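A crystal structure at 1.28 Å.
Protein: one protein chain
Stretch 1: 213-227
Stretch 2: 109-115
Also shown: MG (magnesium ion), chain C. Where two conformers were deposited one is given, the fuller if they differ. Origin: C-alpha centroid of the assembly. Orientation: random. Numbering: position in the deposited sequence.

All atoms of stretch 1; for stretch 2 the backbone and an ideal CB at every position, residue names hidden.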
ATOM      1  N   PHE A 213       2.384  -8.107   0.685  1.00  9.22           N
ATOM      2  CA  PHE A 213       2.907  -8.490  -0.620  1.00  8.76           C
ATOM      3  C   PHE A 213       2.589  -9.950  -0.969  1.00 10.04           C
ATOM      4  O   PHE A 213       3.480 -10.801  -1.024  1.00 10.80           O
ATOM      5  CB  PHE A 213       4.417  -8.273  -0.647  1.00 10.23           C
ATOM      6  CG  PHE A 213       4.847  -6.858  -0.417  1.00  9.90           C
ATOM      7  CD1 PHE A 213       5.036  -6.366   0.878  1.00 10.66           C
ATOM      8  CD2 PHE A 213       5.012  -5.995  -1.481  1.00 10.73           C
ATOM      9  CE1 PHE A 213       5.442  -5.051   1.087  1.00 11.70           C
ATOM     10  CE2 PHE A 213       5.392  -4.668  -1.265  1.00 12.41           C
ATOM     11  CZ  PHE A 213       5.592  -4.207   0.018  1.00 10.97           C
ATOM     12  N   PRO A 214       1.327 -10.261  -1.249  1.00  9.06           N
ATOM     13  CA  PRO A 214       0.960 -11.658  -1.525  1.00  9.60           C
ATOM     14  C   PRO A 214       1.077 -12.124  -2.972  1.00 11.74           C
ATOM     15  O   PRO A 214       0.972 -11.347  -3.924  1.00 11.27           O
ATOM     16  CB  PRO A 214      -0.520 -11.710  -1.106  1.00 10.22           C
ATOM     17  CG  PRO A 214      -1.019 -10.301  -1.467  1.00 11.22           C
ATOM     18  CD  PRO A 214       0.125  -9.399  -1.101  1.00  9.99           C
ATOM     19  N   GLY A 215       1.232 -13.440  -3.097  1.00 11.18           N
ATOM     20  CA  GLY A 215       1.019 -14.178  -4.332  1.00 12.15           C
ATOM     21  C   GLY A 215      -0.263 -14.986  -4.190  1.00 13.34           C
ATOM     22  O   GLY A 215      -0.865 -15.027  -3.114  1.00 13.39           O
ATOM     23  N   PHE A 216      -0.711 -15.620  -5.265  1.00 11.26           N
ATOM     24  CA  PHE A 216      -1.942 -16.404  -5.186  1.00 11.64           C
ATOM     25  C   PHE A 216      -1.648 -17.852  -5.511  1.00 15.48           C
ATOM     26  O   PHE A 216      -1.153 -18.160  -6.602  1.00 15.06           O
ATOM     27  CB  PHE A 216      -2.992 -15.904  -6.194  1.00 12.24           C
ATOM     28  CG  PHE A 216      -4.321 -16.599  -5.994  1.00 12.06           C
ATOM     29  CD1 PHE A 216      -5.162 -16.239  -4.948  1.00 12.71           C
ATOM     30  CD2 PHE A 216      -4.695 -17.663  -6.795  1.00 12.82           C
ATOM     31  CE1 PHE A 216      -6.361 -16.912  -4.724  1.00 13.18           C
ATOM     32  CE2 PHE A 216      -5.907 -18.324  -6.578  1.00 14.76           C
ATOM     33  CZ  PHE A 216      -6.716 -17.959  -5.523  1.00 13.33           C
ATOM     34  N   SER A 217      -2.038 -18.763  -4.596  1.00 15.04           N
ATOM     35  CA  SER A 217      -1.961 -20.217  -4.806  1.00 15.67           C
ATOM     36  C   SER A 217      -0.552 -20.627  -5.255  1.00 18.52           C
ATOM     37  O   SER A 217       0.413 -20.086  -4.696  1.00 19.59           O
ATOM     38  CB  SER A 217      -3.039 -20.621  -5.814  1.00 15.04           C
ATOM     39  OG  SER A 217      -3.101 -22.033  -5.958  1.00 16.98           O
ATOM     40  N   ASP A 218      -0.441 -21.443  -6.326  1.00 17.76           N
ATOM     41  CA  ASP A 218       0.827 -21.917  -6.896  1.00 19.32           C
ATOM     42  C   ASP A 218       1.152 -21.227  -8.180  1.00 22.99           C
ATOM     43  O   ASP A 218       1.873 -21.775  -9.010  1.00 22.77           O
ATOM     44  CB  ASP A 218       0.811 -23.460  -7.099  1.00 21.50           C
ATOM     45  CG  ASP A 218      -0.164 -24.000  -8.123  1.00 30.25           C
ATOM     46  OD1 ASP A 218      -1.036 -23.233  -8.583  1.00 27.08           O
ATOM     47  OD2 ASP A 218      -0.093 -25.218  -8.429  1.00 37.51           O
ATOM     48  N   GLN A 219       0.631 -20.028  -8.361  0.50 18.59           N
ATOM     49  CA  GLN A 219       0.947 -19.293  -9.564  0.50 17.76           C
ATOM     50  C   GLN A 219       2.287 -18.633  -9.385  0.50 18.59           C
ATOM     51  O   GLN A 219       2.612 -18.188  -8.267  0.50 18.42           O
ATOM     52  CB  GLN A 219      -0.125 -18.246  -9.820  0.50 18.36           C
ATOM     53  CG  GLN A 219      -1.460 -18.940 -10.051  0.50 26.01           C
ATOM     54  CD  GLN A 219      -2.518 -18.017 -10.507  0.50 34.62           C
ATOM     55  OE1 GLN A 219      -3.082 -18.174 -11.593  0.50 28.60           O
ATOM     56  NE2 GLN A 219      -2.859 -17.086  -9.656  0.50 19.66           N
ATOM     57  N   ARG A 220       3.074 -18.555 -10.464  0.50 16.22           N
ATOM     58  CA  ARG A 220       4.369 -17.893 -10.382  0.50 15.35           C
ATOM     59  C   ARG A 220       4.187 -16.421 -10.053  0.50 15.20           C
ATOM     60  O   ARG A 220       3.214 -15.796 -10.482  0.50 14.25           O
ATOM     61  CB  ARG A 220       5.266 -18.136 -11.604  0.50 21.25           C
ATOM     62  CG  ARG A 220       4.882 -17.416 -12.875  0.50 32.65           C
ATOM     63  CD  ARG A 220       6.015 -17.464 -13.888  0.50 46.00           C
ATOM     64  NE  ARG A 220       6.313 -18.832 -14.308  0.50 58.68           N
ATOM     65  CZ  ARG A 220       7.358 -19.178 -15.056  0.50 76.96           C
ATOM     66  NH1 ARG A 220       8.224 -18.262 -15.463  0.50 65.24           N
ATOM     67  NH2 ARG A 220       7.555 -20.448 -15.385  0.50 63.30           N
ATOM     68  N   GLY A 221       5.081 -15.914  -9.225  1.00 13.21           N
ATOM     69  CA  GLY A 221       4.985 -14.540  -8.765  1.00 13.40           C
ATOM     70  C   GLY A 221       5.555 -13.510  -9.692  1.00 14.19           C
ATOM     71  O   GLY A 221       6.488 -13.778 -10.457  1.00 14.57           O
ATOM     72  N   TRP A 222       5.068 -12.297  -9.558  1.00 11.99           N
ATOM     73  CA  TRP A 222       5.650 -11.175 -10.258  1.00 11.49           C
ATOM     74  C   TRP A 222       6.965 -10.744  -9.582  1.00 13.04           C
ATOM     75  O   TRP A 222       7.327 -11.290  -8.531  1.00 13.11           O
ATOM     76  CB  TRP A 222       4.638 -10.027 -10.384  1.00 11.17           C
ATOM     77  CG  TRP A 222       4.185  -9.322  -9.135  1.00 10.10           C
ATOM     78  CD1 TRP A 222       4.540  -9.573  -7.834  1.00 11.28           C
ATOM     79  CD2 TRP A 222       3.316  -8.192  -9.100  1.00 10.40           C
ATOM     80  NE1 TRP A 222       3.922  -8.669  -6.991  1.00 10.90           N
ATOM     81  CE2 TRP A 222       3.177  -7.803  -7.749  1.00 11.30           C
ATOM     82  CE3 TRP A 222       2.644  -7.456 -10.089  1.00 11.74           C
ATOM     83  CZ2 TRP A 222       2.387  -6.708  -7.364  1.00 10.63           C
ATOM     84  CZ3 TRP A 222       1.866  -6.378  -9.704  1.00 12.48           C
ATOM     85  CH2 TRP A 222       1.737  -6.025  -8.359  1.00 12.04           C
ATOM     86  N   SER A 223       7.668  -9.783 -10.186  1.00 12.90           N
ATOM     87  CA  SER A 223       8.908  -9.283  -9.590  1.00 12.35           C
ATOM     88  C   SER A 223       8.571  -8.053  -8.788  1.00 13.66           C
ATOM     89  O   SER A 223       7.997  -7.106  -9.307  1.00 13.95           O
ATOM     90  CB  SER A 223       9.929  -8.934 -10.660  1.00 14.83           C
ATOM     91  OG  SER A 223      10.336 -10.099 -11.369  1.00 15.90           O
ATOM     92  N   ILE A 224       8.841  -8.099  -7.472  1.00 12.13           N
ATOM     93  CA  ILE A 224       8.472  -6.998  -6.609  1.00 11.73           C
ATOM     94  C   ILE A 224       9.511  -6.763  -5.544  1.00 11.93           C
ATOM     95  O   ILE A 224       9.970  -7.706  -4.909  1.00 12.07           O
ATOM     96  CB  ILE A 224       7.062  -7.277  -5.979  1.00 13.79           C
ATOM     97  CG1 ILE A 224       6.583  -6.160  -5.042  1.00 14.55           C
ATOM     98  CG2 ILE A 224       6.982  -8.635  -5.273  1.00 15.82           C
ATOM     99  CD1 ILE A 224       6.413  -4.823  -5.693  1.00 13.72           C
ATOM    100  N   ASN A 225       9.879  -5.490  -5.348  1.00 10.65           N
ATOM    101  CA  ASN A 225      10.731  -5.154  -4.234  1.00 10.63           C
ATOM    102  C   ASN A 225      10.325  -3.794  -3.683  1.00 11.14           C
ATOM    103  O   ASN A 225       9.645  -3.024  -4.374  1.00 11.18           O
ATOM    104  CB  ASN A 225      12.214  -5.311  -4.555  1.00 11.47           C
ATOM    105  CG  ASN A 225      12.790  -4.334  -5.518  1.00 11.64           C
ATOM    106  OD1 ASN A 225      12.708  -3.118  -5.303  1.00 12.21           O
ATOM    107  ND2 ASN A 225      13.361  -4.847  -6.606  1.00 12.26           N
ATOM    108  N   TRP A 226      10.675  -3.521  -2.423  1.00 10.75           N
ATOM    109  CA  TRP A 226      10.186  -2.360  -1.680  1.00 10.38           C
ATOM    110  C   TRP A 226      11.420  -1.656  -1.156  1.00 10.97           C
ATOM    111  O   TRP A 226      12.201  -2.233  -0.394  1.00 11.34           O
ATOM    112  CB  TRP A 226       9.310  -2.911  -0.566  1.00 10.29           C
ATOM    113  CG  TRP A 226       8.668  -1.931   0.368  1.00  9.39           C
ATOM    114  CD1 TRP A 226       8.301  -0.635   0.116  1.00 10.09           C
ATOM    115  CD2 TRP A 226       8.206  -2.236   1.689  1.00  9.37           C
ATOM    116  NE1 TRP A 226       7.639  -0.115   1.214  1.00 10.37           N
ATOM    117  CE2 TRP A 226       7.581  -1.078   2.192  1.00 10.25           C
ATOM    118  CE3 TRP A 226       8.295  -3.371   2.514  1.00 10.84           C
ATOM    119  CZ2 TRP A 226       7.055  -1.023   3.488  1.00  9.76           C
ATOM    120  CZ3 TRP A 226       7.753  -3.327   3.783  1.00 10.79           C
ATOM    121  CH2 TRP A 226       7.145  -2.164   4.262  1.00 10.86           C
ATOM    122  N   GLN A 227      11.660  -0.429  -1.645  1.00 10.26           N
ATOM    123  CA  GLN A 227      12.940   0.247  -1.427  1.00 10.82           C
ATOM    124  C   GLN A 227      12.931   1.322  -0.358  1.00 11.12           C
ATOM    125  O   GLN A 227      14.006   1.706   0.109  1.00 12.19           O
ATOM    126  CB  GLN A 227      13.487   0.832  -2.750  1.00 12.68           C
ATOM    127  CG  GLN A 227      13.415  -0.181  -3.907  1.00 14.46           C
ATOM    128  CD  GLN A 227      14.369   0.031  -5.058  1.00 16.05           C
ATOM    129  OE1 GLN A 227      15.128   1.032  -5.121  1.00 14.97           O
ATOM    130  NE2 GLN A 227      14.367  -0.953  -5.974  1.00 13.71           N
ATOM    131  N   UNK A 109       1.680 -13.532 -11.431  1.00 11.81           N
ATOM    132  CA  UNK A 109       0.553 -13.047 -10.640  1.00 11.14           C
ATOM    133  C   UNK A 109       1.096 -12.436  -9.360  1.00 11.82           C
ATOM    134  O   UNK A 109       1.959 -13.039  -8.696  1.00 12.37           O
ATOM    135  CB  UNK A 109      -0.440 -14.170 -10.334  1.00 11.14           C
ATOM    136  N   UNK A 110       0.574 -11.285  -8.968  1.00 10.43           N
ATOM    137  CA  UNK A 110       1.027 -10.712  -7.712  1.00 10.25           C
ATOM    138  C   UNK A 110       0.177  -9.534  -7.336  1.00 10.33           C
ATOM    139  O   UNK A 110      -0.556  -8.993  -8.162  1.00 10.25           O
ATOM    140  CB  UNK A 110       2.497 -10.297  -7.798  1.00 10.25           C
ATOM    141  N   UNK A 111       0.277  -9.130  -6.078  1.00 10.03           N
ATOM    142  CA  UNK A 111      -0.476  -8.001  -5.548  1.00  9.79           C
ATOM    143  C   UNK A 111       0.351  -7.338  -4.474  1.00 10.45           C
ATOM    144  O   UNK A 111       1.050  -8.025  -3.727  1.00  9.65           O
ATOM    145  CB  UNK A 111      -1.835  -8.439  -5.000  1.00  9.79           C
ATOM    146  N   UNK A 112       0.216  -6.007  -4.339  1.00  9.50           N
ATOM    147  CA  UNK A 112       0.643  -5.344  -3.115  1.00  8.99           C
ATOM    148  C   UNK A 112      -0.443  -4.418  -2.635  1.00  9.86           C
ATOM    149  O   UNK A 112      -1.250  -3.926  -3.429  1.00  9.62           O
ATOM    150  CB  UNK A 112       1.948  -4.574  -3.329  1.00  8.99           C
ATOM    151  N   UNK A 113      -0.478  -4.223  -1.316  1.00  8.60           N
ATOM    152  CA  UNK A 113      -1.336  -3.251  -0.651  1.00  8.57           C
ATOM    153  C   UNK A 113      -0.493  -2.380   0.238  1.00  9.55           C
ATOM    154  O   UNK A 113       0.334  -2.892   1.002  1.00  9.17           O
ATOM    155  CB  UNK A 113      -2.440  -3.938   0.155  1.00  8.57           C
ATOM    156  N   UNK A 114      -0.737  -1.066   0.178  1.00  8.74           N
ATOM    157  CA  UNK A 114      -0.230  -0.100   1.148  1.00  8.72           C
ATOM    158  C   UNK A 114      -1.477   0.481   1.809  1.00  9.91           C
ATOM    159  O   UNK A 114      -2.279   1.167   1.157  1.00  9.11           O
ATOM    160  CB  UNK A 114       0.643   0.978   0.502  1.00  8.72           C
ATOM    161  N   UNK A 115      -1.660   0.152   3.100  1.00  9.52           N
ATOM    162  CA  UNK A 115      -2.878   0.439   3.836  1.00 10.14           C
ATOM    163  C   UNK A 115      -2.662   1.316   5.029  1.00 10.61           C
ATOM    164  O   UNK A 115      -1.650   1.180   5.729  1.00 10.80           O
ATOM    165  CB  UNK A 115      -3.538  -0.866   4.286  1.00 10.14           C
TER
HETATM  166 MG    MG C 302      16.283   1.815   0.592  1.00 14.16          MG

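Position 109 has extended backbone angles (phi/psi -134/136), and its CA-to-CB bond points sideways. The ideal CB lies 3.8 Å from Gln219 NE2, 4.0 Å from Arg220 O and 5.2 Å from Phe216 CB, so stretch 1 offers a mixed surface without a charge close by. A compact aliphatic residue would suit it, and a small polar one is not excluded. The deposited residue is Val109, chi1 in the t well. Its CG1 sits 3.5 Å from Gln219 NE2 and 4.0 Å from Phe216 CB. The backbone adds polar links: Val109 N donates to Arg220 O at 2.9 Å, while Trp222 N gives Val109 O a weak hydrogen bond at 3.3 Å. A water also bridges Val109 O to Phe216 N and Gln219 O.

Position 110 is the most restrictive. An ideal CB would point toward stretch 1 and lie 2.2 Å from Trp222 CD1, a clash, so with Trp222 placed as it is, only a residue without a CB fits. Gly110 is found, its CA 3.5 Å from the centroid of the five-membered ring of Trp222 and 3° off the ring normal, a CH-pi contact over the face.

At position 111 the CA-to-CB bond points away overall, yet the ideal CB is 4.1 Å from Pro214 CG. A long chain, polar or apolar, could pass the proline and extend beyond it. Arg111 does so: its CB touches Pro214 CG at 4.0 Å, and its guanidinium forms a salt bridge with position 113. Arg111 N donates to Pro214 O at 3.2 Å; a water links Arg111 O to Trp222 NE1.

Position 112 points sideways, its ideal CB 3.9 Å from Phe213 CD2, 4.6 Å from Trp222 CZ2 and 5.1 Å from Ile224 CD1. These apolar neighbours favour a large aliphatic or aromatic side chain. In Phe112 (chi1 p), CD2 lies 3.6 Å from Ile224 CD1 and 3.9 Å from Trp222 CZ2.

Position 113 has nothing of stretch 1 within 5.5 Å of its ideal CB, leaving the choice open. Glu113 uses OE2 to accept from Arg111 NE at 2.9 Å.

Position 114 is equally unconstrained at CB, but a long apolar side chain could reach the rings of Phe213 and Trp226. Phe114 (chi1 m) does, with CZ 3.8 Å from Phe213 CZ and CE1 3.7 Å from Trp226 NE1; both ring pairs are oblique.

Position 115 is out of reach, so many residues would serve. Asn115 donates from ND2 to Glu113 OE1 at 2.9 Å.

Stretch 2, residues 109-115: VGRFEFN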
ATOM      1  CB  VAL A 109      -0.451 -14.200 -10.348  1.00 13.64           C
ATOM      2  CG1 VAL A 109      -1.479 -13.838  -9.282  1.00 13.30           C
ATOM      3  CG2 VAL A 109      -1.145 -14.648 -11.637  1.00 14.20           C
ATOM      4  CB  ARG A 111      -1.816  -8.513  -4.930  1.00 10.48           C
ATOM      5  CG  ARG A 111      -2.612  -7.497  -4.132  1.00 10.81           C
ATOM      6  CD  ARG A 111      -3.890  -8.139  -3.565  1.00 10.57           C
ATOM      7  NE  ARG A 111      -4.780  -7.127  -2.985  1.00 10.34           N
ATOM      8  CZ  ARG A 111      -5.634  -6.393  -3.668  1.00 10.05           C
ATOM      9  NH1 ARG A 111      -5.787  -6.582  -4.977  1.00 11.30           N
ATOM     10  NH2 ARG A 111      -6.333  -5.452  -3.062  1.00 11.04           N
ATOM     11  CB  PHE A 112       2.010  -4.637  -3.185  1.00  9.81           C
ATOM     12  CG  PHE A 112       2.153  -3.476  -4.127  1.00  9.65           C
ATOM     13  CD1 PHE A 112       1.502  -2.272  -3.882  1.00 11.36           C
ATOM     14  CD2 PHE A 112       3.054  -3.529  -5.180  1.00 11.22           C
ATOM     15  CE1 PHE A 112       1.685  -1.175  -4.730  1.00 11.42           C
ATOM     16  CE2 PHE A 112       3.280  -2.411  -5.987  1.00 11.71           C
ATOM     17  CZ  PHE A 112       2.611  -1.237  -5.743  1.00 11.04           C
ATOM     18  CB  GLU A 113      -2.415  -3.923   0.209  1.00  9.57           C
ATOM     19  CG  GLU A 113      -3.439  -4.695  -0.594  1.00 10.02           C
ATOM     20  CD  GLU A 113      -4.528  -5.327   0.243  1.00  8.59           C
ATOM     21  OE1 GLU A 113      -4.560  -5.119   1.484  1.00  9.22           O
ATOM     22  OE2 GLU A 113      -5.354  -6.060  -0.360  1.00  9.40           O
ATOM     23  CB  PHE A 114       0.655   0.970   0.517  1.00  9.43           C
ATOM     24  CG  PHE A 114       1.961   0.389   0.023  1.00  9.52           C
ATOM     25  CD1 PHE A 114       2.901  -0.083   0.916  1.00 10.38           C
ATOM     26  CD2 PHE A 114       2.220   0.266  -1.331  1.00 10.32           C
ATOM     27  CE1 PHE A 114       4.103  -0.654   0.464  1.00 10.11           C
ATOM     28  CE2 PHE A 114       3.432  -0.290  -1.787  1.00 10.31           C
ATOM     29  CZ  PHE A 114       4.370  -0.732  -0.881  1.00 10.27           C
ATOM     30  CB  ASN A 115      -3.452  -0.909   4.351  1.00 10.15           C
ATOM     31  CG  ASN A 115      -3.804  -1.858   3.240  1.00  9.38           C
ATOM     32  OD1 ASN A 115      -4.036  -1.428   2.113  1.00  9.71           O
ATOM     33  ND2 ASN A 115      -3.819  -3.152   3.516  1.00 10.18           N
TER
HETATM   34  O   HOH W   1       1.301 -15.496  -7.368  1.00 14.92           O
HETATM   35  O   HOH W   2       3.691  -8.680  -4.106  1.00 14.38           O
HETATM   36  O   HOH W   3      18.623   2.469   1.133  1.00 20.69           O
HETATM   37  O   HOH W   4      17.256   2.387  -1.570  1.00 19.12           O
HETATM   38  O   HOH W   5      15.829   4.192   0.805  1.00 14.02           O
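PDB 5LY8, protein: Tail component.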